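Local coordinates for extrinsic protein in photosystem II (Chaetoceros gracilis, PDB 4K7B) that serves as an extrinsic protein of photosystem II in a marine centric diatom, probably binding the complex through a PsbQ-like helical domain, at residues Lys24-Val27 / Lys33-Ala36; Glu37-Phe42 / Glu66-Ile71; Ile61-Glu66 / Met87-Ile92. All coordinates share one frame; numbering follows the deposited sequence. Where two conformers were deposited one is given.

Contact 1. Residues Lys24-Val27 / Lys33-Ala36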
loop_
_atom_site.group_PDB
_atom_site.type_symbol
_atom_site.label_atom_id
_atom_site.label_comp_id
_atom_site.label_asym_id
_atom_site.label_seq_id
_atom_site.Cartn_x
_atom_site.Cartn_y
_atom_site.Cartn_z
ATOM N N LYS A 24 2.063 -5.215 -3.875
ATOM C CA LYS A 24 1.976 -6.617 -3.441
ATOM C C LYS A 24 3.194 -7.452 -3.855
ATOM O O LYS A 24 3.777 -8.158 -3.035
ATOM C CB LYS A 24 0.697 -7.271 -3.965
ATOM C CG LYS A 24 0.529 -8.713 -3.502
ATOM C CD LYS A 24 -0.778 -9.298 -4.017
ATOM C CE LYS A 24 -0.836 -10.807 -3.815
ATOM N NZ LYS A 24 0.166 -11.520 -4.662
ATOM N N ASP A 25 3.582 -7.358 -5.125
ATOM C CA ASP A 25 4.741 -8.109 -5.603
ATOM C C ASP A 25 6.046 -7.661 -4.936
ATOM O O ASP A 25 6.876 -8.492 -4.569
ATOM C CB ASP A 25 4.852 -8.021 -7.126
ATOM C CG ASP A 25 3.842 -8.899 -7.832
ATOM O OD1 ASP A 25 3.653 -10.061 -7.412
ATOM O OD2 ASP A 25 3.231 -8.423 -8.804
ATOM N N ALA A 26 6.226 -6.352 -4.766
ATOM C CA ALA A 26 7.422 -5.851 -4.089
ATOM C C ALA A 26 7.499 -6.388 -2.665
ATOM O O ALA A 26 8.558 -6.791 -2.195
ATOM C CB ALA A 26 7.434 -4.320 -4.091
ATOM N N VAL A 27 6.365 -6.400 -1.979
ATOM C CA VAL A 27 6.305 -6.922 -0.629
ATOM C C VAL A 27 6.659 -8.412 -0.616
ATOM O O VAL A 27 7.456 -8.859 0.216
ATOM C CB VAL A 27 4.913 -6.681 -0.026
ATOM C CG1 VAL A 27 4.747 -7.456 1.269
ATOM C CG2 VAL A 27 4.706 -5.189 0.190
ATOM N N LYS A 33 12.818 -1.024 -1.431
ATOM C CA LYS A 33 12.989 0.235 -2.155
ATOM C C LYS A 33 11.693 0.689 -2.836
ATOM O O LYS A 33 11.367 1.867 -2.837
ATOM C CB LYS A 33 14.112 0.097 -3.187
ATOM C CG LYS A 33 14.289 1.290 -4.108
ATOM C CD LYS A 33 15.340 0.977 -5.160
ATOM C CE LYS A 33 15.081 1.700 -6.459
ATOM N NZ LYS A 33 15.638 3.083 -6.436
ATOM N N ALA A 34 10.951 -0.245 -3.424
ATOM C CA ALA A 34 9.707 0.119 -4.110
ATOM C C ALA A 34 8.687 0.724 -3.127
ATOM O O ALA A 34 7.945 1.707 -3.425
ATOM C CB ALA A 34 9.118 -1.105 -4.805
ATOM N N ILE A 35 8.685 0.143 -1.930
ATOM C CA ILE A 35 7.775 0.593 -0.894
ATOM C C ILE A 35 8.192 1.993 -0.464
ATOM O O ILE A 35 7.360 2.894 -0.384
ATOM C CB ILE A 35 7.764 -0.353 0.312
ATOM C CG1 ILE A 35 7.475 -1.794 -0.118
ATOM C CG2 ILE A 35 6.730 0.100 1.324
ATOM C CD1 ILE A 35 7.545 -2.782 1.043
ATOM N N ALA A 36 9.480 2.187 -0.211
ATOM C CA ALA A 36 9.966 3.512 0.164
ATOM C C ALA A 36 9.704 4.551 -0.927
ATOM O O ALA A 36 9.491 5.730 -0.642
ATOM C CB ALA A 36 11.445 3.448 0.494
#
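No ring or other flat side chain enters between Ala26 and Ala34, or between Val27 and Ile35, and the contact is made by methyl groups alone. CB of Ala26 and CB of Ala34 point at each other and meet at 3.7 Å, and because neither residue has anything beyond CB, the two backbones come as near as a CA of Ala26 to CA of Ala34 distance of 6.4 Å. The two helices approach closely at this one alanine pair. Beside it, CG2 of Val27 reaches CD1 of Ile35 at 3.8 Å, the two side chains crossing at about a right angle. Ile35 starts from a CB that does not face the other helix, yet its CG1 branch is extended at chi2 (176°), which carries CD1 across to Val27. The valine contributes the methyl lying beside its backbone N, while CG1 stands anti to that N (chi1 169°). Only 125 Å² is buried in all, and no hydrogen bond crosses. Val27 and Ile35 are nevertheless buried, since helix 76-89 covers them: Val27 rests on Lys80 and Tyr83, and Ile35 on Val79. The alanine pair lies nearer the surface, where Ala26 also touches Asp31 of the connecting loop. Two short consecutive helices, 24-29 and 32-37, thus form a helical connection between the longer helices 6-21 and 39-49 of the PsbQ-like four-helix bundle.

Contact 2. Residues Glu37-Phe42 / Glu66-Ile71; sequences EEKNAF and EIFKAI. With SO4 (sulfate ion), chain C.
Glu38 O accepts from Phe42 N at 3.1 Å and, more weakly, from Ala41 N, and this first turn of helix 39-49 sets the Phe42 ring against Ile67 and Phe68 of helix 54-73. The contact joins these two successive long helices of the PsbQ-like four-helix bundle, Phe42 and Ile67 being buried and Phe68 nearer the surface. The two phenylalanines form a T-shaped (edge-to-face) pair: the edge of Phe68, led by CE2, is directed at one face of Phe42, with ring centroids 5.9 Å apart and planes at 88°. One residue earlier, CD1 of Ile67 approaches CE1 of Phe42 at 3.7 Å, and Tyr86 and Ile20 add to the packing round this buried ring. On the exposed side, CG of Lys39 approaches the Phe68 ring obliquely, 3.6 Å from its CZ, before the lysine chain bends at chi3 (48°). Away from the interface, Asn40 ND2 donates to O3 of a sulfate, probably from the crystallisation liquor, at 3.0 Å; Arg19 binds the same ion. CD1 of Ile71, one turn beyond Phe68, sits 4.0 Å above the plane of the Phe68 ring, over its centre.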
loop_
_atom_site.group_PDB
_atom_site.type_symbol
_atom_site.label_atom_id
_atom_site.label_comp_id
_atom_site.label_asym_id
_atom_site.label_seq_id
_atom_site.Cartn_x
_atom_site.Cartn_y
_atom_site.Cartn_z
ATOM N N GLU A 37 9.724 4.112 -2.177
ATOM C CA GLU A 37 9.455 4.998 -3.286
ATOM C C GLU A 37 7.987 5.375 -3.328
ATOM O O GLU A 37 7.634 6.370 -3.963
ATOM C CB GLU A 37 9.907 4.364 -4.607
ATOM C CG GLU A 37 11.415 4.336 -4.740
ATOM C CD GLU A 37 11.887 3.700 -6.028
ATOM O OE1 GLU A 37 11.161 2.843 -6.574
ATOM O OE2 GLU A 37 12.988 4.061 -6.492
ATOM N N GLU A 38 7.125 4.586 -2.674
ATOM C CA GLU A 38 5.709 5.023 -2.536
ATOM C C GLU A 38 5.292 5.771 -1.230
ATOM O O GLU A 38 4.081 5.877 -0.875
ATOM C CB GLU A 38 4.764 3.838 -2.749
ATOM C CG GLU A 38 4.910 3.171 -4.094
ATOM C CD GLU A 38 4.276 3.943 -5.228
ATOM O OE1 GLU A 38 4.500 3.548 -6.383
ATOM O OE2 GLU A 38 3.549 4.926 -4.980
ATOM N N LYS A 39 6.286 6.308 -0.516
ATOM C CA LYS A 39 6.037 7.044 0.729
ATOM C C LYS A 39 4.920 8.070 0.566
ATOM O O LYS A 39 4.036 8.229 1.425
ATOM C CB LYS A 39 7.310 7.756 1.194
ATOM C CG LYS A 39 8.192 6.945 2.124
ATOM C CD LYS A 39 9.486 7.696 2.454
ATOM C CE LYS A 39 9.220 9.135 2.873
ATOM N NZ LYS A 39 10.488 9.849 3.243
ATOM N N ASN A 40 4.965 8.791 -0.554
ATOM C CA ASN A 40 3.957 9.816 -0.790
ATOM C C ASN A 40 2.549 9.251 -0.933
ATOM O O ASN A 40 1.581 9.914 -0.568
ATOM C CB ASN A 40 4.315 10.699 -1.984
ATOM C CG ASN A 40 5.500 11.599 -1.696
ATOM O OD1 ASN A 40 5.869 11.798 -0.541
ATOM N ND2 ASN A 40 6.107 12.140 -2.740
ATOM N N ALA A 41 2.433 8.029 -1.450
ATOM C CA ALA A 41 1.124 7.396 -1.567
ATOM C C ALA A 41 0.603 7.110 -0.177
ATOM O O ALA A 41 -0.599 7.285 0.085
ATOM C CB ALA A 41 1.195 6.117 -2.385
ATOM N N PHE A 42 1.489 6.683 0.720
ATOM C CA PHE A 42 1.021 6.513 2.112
ATOM C C PHE A 42 0.564 7.836 2.742
ATOM O O PHE A 42 -0.526 7.912 3.356
ATOM C CB PHE A 42 2.106 5.879 2.989
ATOM C CG PHE A 42 2.370 4.445 2.660
ATOM C CD1 PHE A 42 1.568 3.444 3.190
ATOM C CD2 PHE A 42 3.394 4.096 1.791
ATOM C CE1 PHE A 42 1.791 2.122 2.876
ATOM C CE2 PHE A 42 3.626 2.777 1.477
ATOM C CZ PHE A 42 2.819 1.784 2.019
ATOM N N GLU A 66 4.645 1.375 11.235
ATOM C CA GLU A 66 4.941 -0.039 11.461
ATOM C C GLU A 66 5.533 -0.704 10.218
ATOM O O GLU A 66 6.512 -1.484 10.317
ATOM C CB GLU A 66 3.685 -0.787 11.909
ATOM C CG GLU A 66 3.982 -2.122 12.549
ATOM C CD GLU A 66 4.690 -1.976 13.883
ATOM O OE1 GLU A 66 5.468 -2.880 14.252
ATOM O OE2 GLU A 66 4.469 -0.950 14.559
ATOM N N ILE A 67 4.944 -0.415 9.051
ATOM C CA ILE A 67 5.539 -0.905 7.804
ATOM C C ILE A 67 7.006 -0.486 7.690
ATOM O O ILE A 67 7.879 -1.307 7.372
ATOM C CB ILE A 67 4.767 -0.416 6.567
ATOM C CG1 ILE A 67 3.373 -1.027 6.551
ATOM C CG2 ILE A 67 5.529 -0.756 5.277
ATOM C CD1 ILE A 67 2.470 -0.379 5.532
ATOM N N PHE A 68 7.281 0.789 7.945
ATOM C CA PHE A 68 8.670 1.238 7.789
ATOM C C PHE A 68 9.660 0.738 8.870
ATOM O O PHE A 68 10.847 0.555 8.587
ATOM C CB PHE A 68 8.722 2.747 7.512
ATOM C CG PHE A 68 8.327 3.093 6.098
ATOM C CD1 PHE A 68 9.293 3.447 5.171
ATOM C CD2 PHE A 68 7.004 2.999 5.685
ATOM C CE1 PHE A 68 8.949 3.736 3.868
ATOM C CE2 PHE A 68 6.650 3.285 4.377
ATOM C CZ PHE A 68 7.630 3.654 3.467
ATOM N N LYS A 69 9.153 0.454 10.070
ATOM C CA LYS A 69 9.946 -0.165 11.142
ATOM C C LYS A 69 10.336 -1.569 10.699
ATOM O O LYS A 69 11.498 -2.008 10.852
ATOM C CB LYS A 69 9.115 -0.229 12.429
ATOM C CG LYS A 69 9.811 -0.858 13.628
ATOM C CD LYS A 69 8.915 -0.770 14.858
ATOM C CE LYS A 69 9.624 -1.231 16.121
ATOM N NZ LYS A 69 8.765 -1.035 17.323
ATOM N N ALA A 70 9.364 -2.269 10.118
ATOM C CA ALA A 70 9.640 -3.603 9.598
ATOM C C ALA A 70 10.638 -3.576 8.452
ATOM O O ALA A 70 11.520 -4.436 8.373
ATOM C CB ALA A 70 8.357 -4.291 9.175
ATOM N N ILE A 71 10.500 -2.596 7.559
ATOM C CA ILE A 71 11.464 -2.429 6.483
ATOM C C ILE A 71 12.863 -2.239 7.040
ATOM O O ILE A 71 13.817 -2.861 6.572
ATOM C CB ILE A 71 11.103 -1.235 5.584
ATOM C CG1 ILE A 71 9.894 -1.586 4.720
ATOM C CG2 ILE A 71 12.305 -0.842 4.708
ATOM C CD1 ILE A 71 9.364 -0.412 3.932
HETATM S S SO4 C . 4.758 11.139 -6.145
HETATM O O1 SO4 C . 3.345 11.130 -6.546
HETATM O O2 SO4 C . 5.608 10.921 -7.314
HETATM O O3 SO4 C . 5.059 12.445 -5.552
HETATM O O4 SO4 C . 5.031 10.082 -5.166
#

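Contact 3. Residues Ile61-Glu66 / Met87-Ile92; sequences IAQTNE and MAANEI
Gln63 is the residue of helix 54-73 that meets Ala89 and Asn90 at the end of helix 76-89. Its chain leaves the helix pointing at the opposite segment and runs on extended (chi2 154°), bringing the whole amide across the gap. OE1 of Gln63 accepts from ND2 of Asn90 at 2.8 Å; the bond is short but bent at the hydrogen (134°), and the donor stands nearly in line with the glutamine carbonyl. The two amide planes are turned 65° against each other. The other branch, NE2 of Gln63, passes CB of Ala89 at 3.5 Å, so the methyl of Ala89 packs against the amide in van der Waals contact. What receives Gln63 is a helix terminus: a Schellman motif, in which Ile92 N bonds to Met87 O at 3.0 Å and Glu91, with positive phi, is the C-prime residue, its N reaching Ala88 O only weakly. Asn90 is buried, and its side chain is gripped at both ends. ND2 also donates to Tyr86 O one turn back, while OD1 is hydrogen-bonded to Tyr50 OH, which helps to fix the rotation of the amide that serves Gln63. Next along helix 54-73, Thr64 instead hydrogen-bonds through OG1 to Asn46 ND2 of helix 39-49 and to Ala60 O.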
loop_
_atom_site.group_PDB
_atom_site.type_symbol
_atom_site.label_atom_id
_atom_site.label_comp_id
_atom_site.label_asym_id
_atom_site.label_seq_id
_atom_site.Cartn_x
_atom_site.Cartn_y
_atom_site.Cartn_z
ATOM N N ILE A 61 -1.392 6.466 10.218
ATOM C CA ILE A 61 -0.012 6.906 10.362
ATOM C C ILE A 61 0.763 5.891 11.196
ATOM O O ILE A 61 1.875 5.507 10.832
ATOM C CB ILE A 61 0.050 8.318 10.985
ATOM C CG1 ILE A 61 -0.401 9.366 9.966
ATOM C CG2 ILE A 61 1.460 8.636 11.497
ATOM C CD1 ILE A 61 -0.622 10.751 10.551
ATOM N N ALA A 62 0.172 5.422 12.297
ATOM C CA ALA A 62 0.842 4.389 13.090
ATOM C C ALA A 62 1.128 3.096 12.299
ATOM O O ALA A 62 2.217 2.514 12.422
ATOM C CB ALA A 62 0.064 4.093 14.378
ATOM N N GLN A 63 0.165 2.664 11.489
ATOM C CA GLN A 63 0.322 1.443 10.691
ATOM C C GLN A 63 1.388 1.630 9.610
ATOM O O GLN A 63 2.159 0.705 9.274
ATOM C CB GLN A 63 -1.029 1.048 10.079
ATOM C CG GLN A 63 -2.048 0.627 11.138
ATOM C CD GLN A 63 -3.489 0.843 10.709
ATOM O OE1 GLN A 63 -3.769 1.242 9.579
ATOM N NE2 GLN A 63 -4.416 0.588 11.627
ATOM N N THR A 64 1.442 2.849 9.078
ATOM C CA THR A 64 2.479 3.202 8.105
ATOM C C THR A 64 3.868 3.126 8.752
ATOM O O THR A 64 4.820 2.516 8.204
ATOM C CB THR A 64 2.233 4.609 7.532
ATOM O OG1 THR A 64 0.941 4.635 6.893
ATOM C CG2 THR A 64 3.307 4.983 6.515
ATOM N N ASN A 65 3.972 3.729 9.935
ATOM C CA ASN A 65 5.219 3.676 10.685
ATOM C C ASN A 65 5.623 2.229 10.943
ATOM O O ASN A 65 6.802 1.885 10.877
ATOM C CB ASN A 65 5.113 4.421 12.011
ATOM C CG ASN A 65 5.152 5.943 11.853
ATOM O OD1 ASN A 65 5.619 6.472 10.855
ATOM N ND2 ASN A 65 4.651 6.651 12.860
ATOM N N GLU A 66 4.645 1.375 11.235
ATOM C CA GLU A 66 4.941 -0.039 11.461
ATOM C C GLU A 66 5.533 -0.704 10.218
ATOM O O GLU A 66 6.512 -1.484 10.317
ATOM C CB GLU A 66 3.685 -0.787 11.909
ATOM C CG GLU A 66 3.982 -2.122 12.549
ATOM C CD GLU A 66 4.690 -1.976 13.883
ATOM O OE1 GLU A 66 5.468 -2.880 14.252
ATOM O OE2 GLU A 66 4.469 -0.950 14.559
ATOM N N MET A 87 -3.470 -2.414 4.888
ATOM C CA MET A 87 -4.519 -2.503 3.885
ATOM C C MET A 87 -5.861 -2.930 4.447
ATOM O O MET A 87 -6.892 -2.335 4.114
ATOM C CB MET A 87 -4.087 -3.383 2.727
ATOM C CG MET A 87 -3.084 -2.639 1.856
ATOM S SD MET A 87 -2.535 -3.577 0.450
ATOM C CE MET A 87 -4.090 -3.950 -0.351
ATOM N N ALA A 88 -5.857 -3.938 5.315
ATOM C CA ALA A 88 -7.113 -4.430 5.873
ATOM C C ALA A 88 -7.785 -3.361 6.729
ATOM O O ALA A 88 -8.997 -3.154 6.639
ATOM C CB ALA A 88 -6.875 -5.686 6.686
ATOM N N ALA A 89 -6.993 -2.669 7.542
ATOM C CA ALA A 89 -7.550 -1.683 8.465
ATOM C C ALA A 89 -8.111 -0.474 7.733
ATOM O O ALA A 89 -8.986 0.222 8.244
ATOM C CB ALA A 89 -6.492 -1.245 9.475
ATOM N N ASN A 90 -7.606 -0.227 6.535
ATOM C CA ASN A 90 -8.002 0.960 5.794
ATOM C C ASN A 90 -8.888 0.689 4.584
ATOM O O ASN A 90 -9.152 1.588 3.785
ATOM C CB ASN A 90 -6.764 1.766 5.423
ATOM C CG ASN A 90 -6.128 2.384 6.641
ATOM O OD1 ASN A 90 -6.668 3.329 7.204
ATOM N ND2 ASN A 90 -5.029 1.804 7.101
ATOM N N GLU A 91 -9.349 -0.557 4.479
ATOM C CA GLU A 91 -10.242 -0.978 3.401
ATOM C C GLU A 91 -9.632 -0.728 2.034
ATOM O O GLU A 91 -10.329 -0.352 1.085
ATOM C CB GLU A 91 -11.623 -0.313 3.513
ATOM C CG GLU A 91 -12.424 -0.765 4.718
ATOM C CD GLU A 91 -13.917 -0.582 4.506
ATOM O OE1 GLU A 91 -14.313 0.430 3.888
ATOM O OE2 GLU A 91 -14.691 -1.458 4.946
ATOM N N ILE A 92 -8.320 -0.917 1.939
ATOM C CA ILE A 92 -7.668 -0.878 0.640
ATOM C C ILE A 92 -7.663 -2.297 0.124
ATOM O O ILE A 92 -7.093 -3.191 0.748
ATOM C CB ILE A 92 -6.222 -0.366 0.728
ATOM C CG1 ILE A 92 -6.180 1.021 1.375
ATOM C CG2 ILE A 92 -5.600 -0.330 -0.659
ATOM C CD1 ILE A 92 -4.764 1.495 1.693
#

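In the fold
Contact 1 closes before contact 2 opens, whereas contacts 2 and 3 alternate along the chain, both drawing on helix 54-73 and sharing Glu66. The centres of contacts 1 and 2 lie about 9 Å apart and those of contacts 2 and 3 about 10 Å; contacts 1 and 3, about 15 Å between centres, lie on opposite sides of the chain's centre and do not touch. Ile35 packs on Ile71 and Phe42, tying the short helix 32-37 to the bundle, and Phe42 CB meets Thr64 CG2 at 3.8 Å. The three contacts thus join the short helices, helices 39-49 and 54-73 and the end of helix 76-89 into one unit, consistent with a PsbQ-like domain.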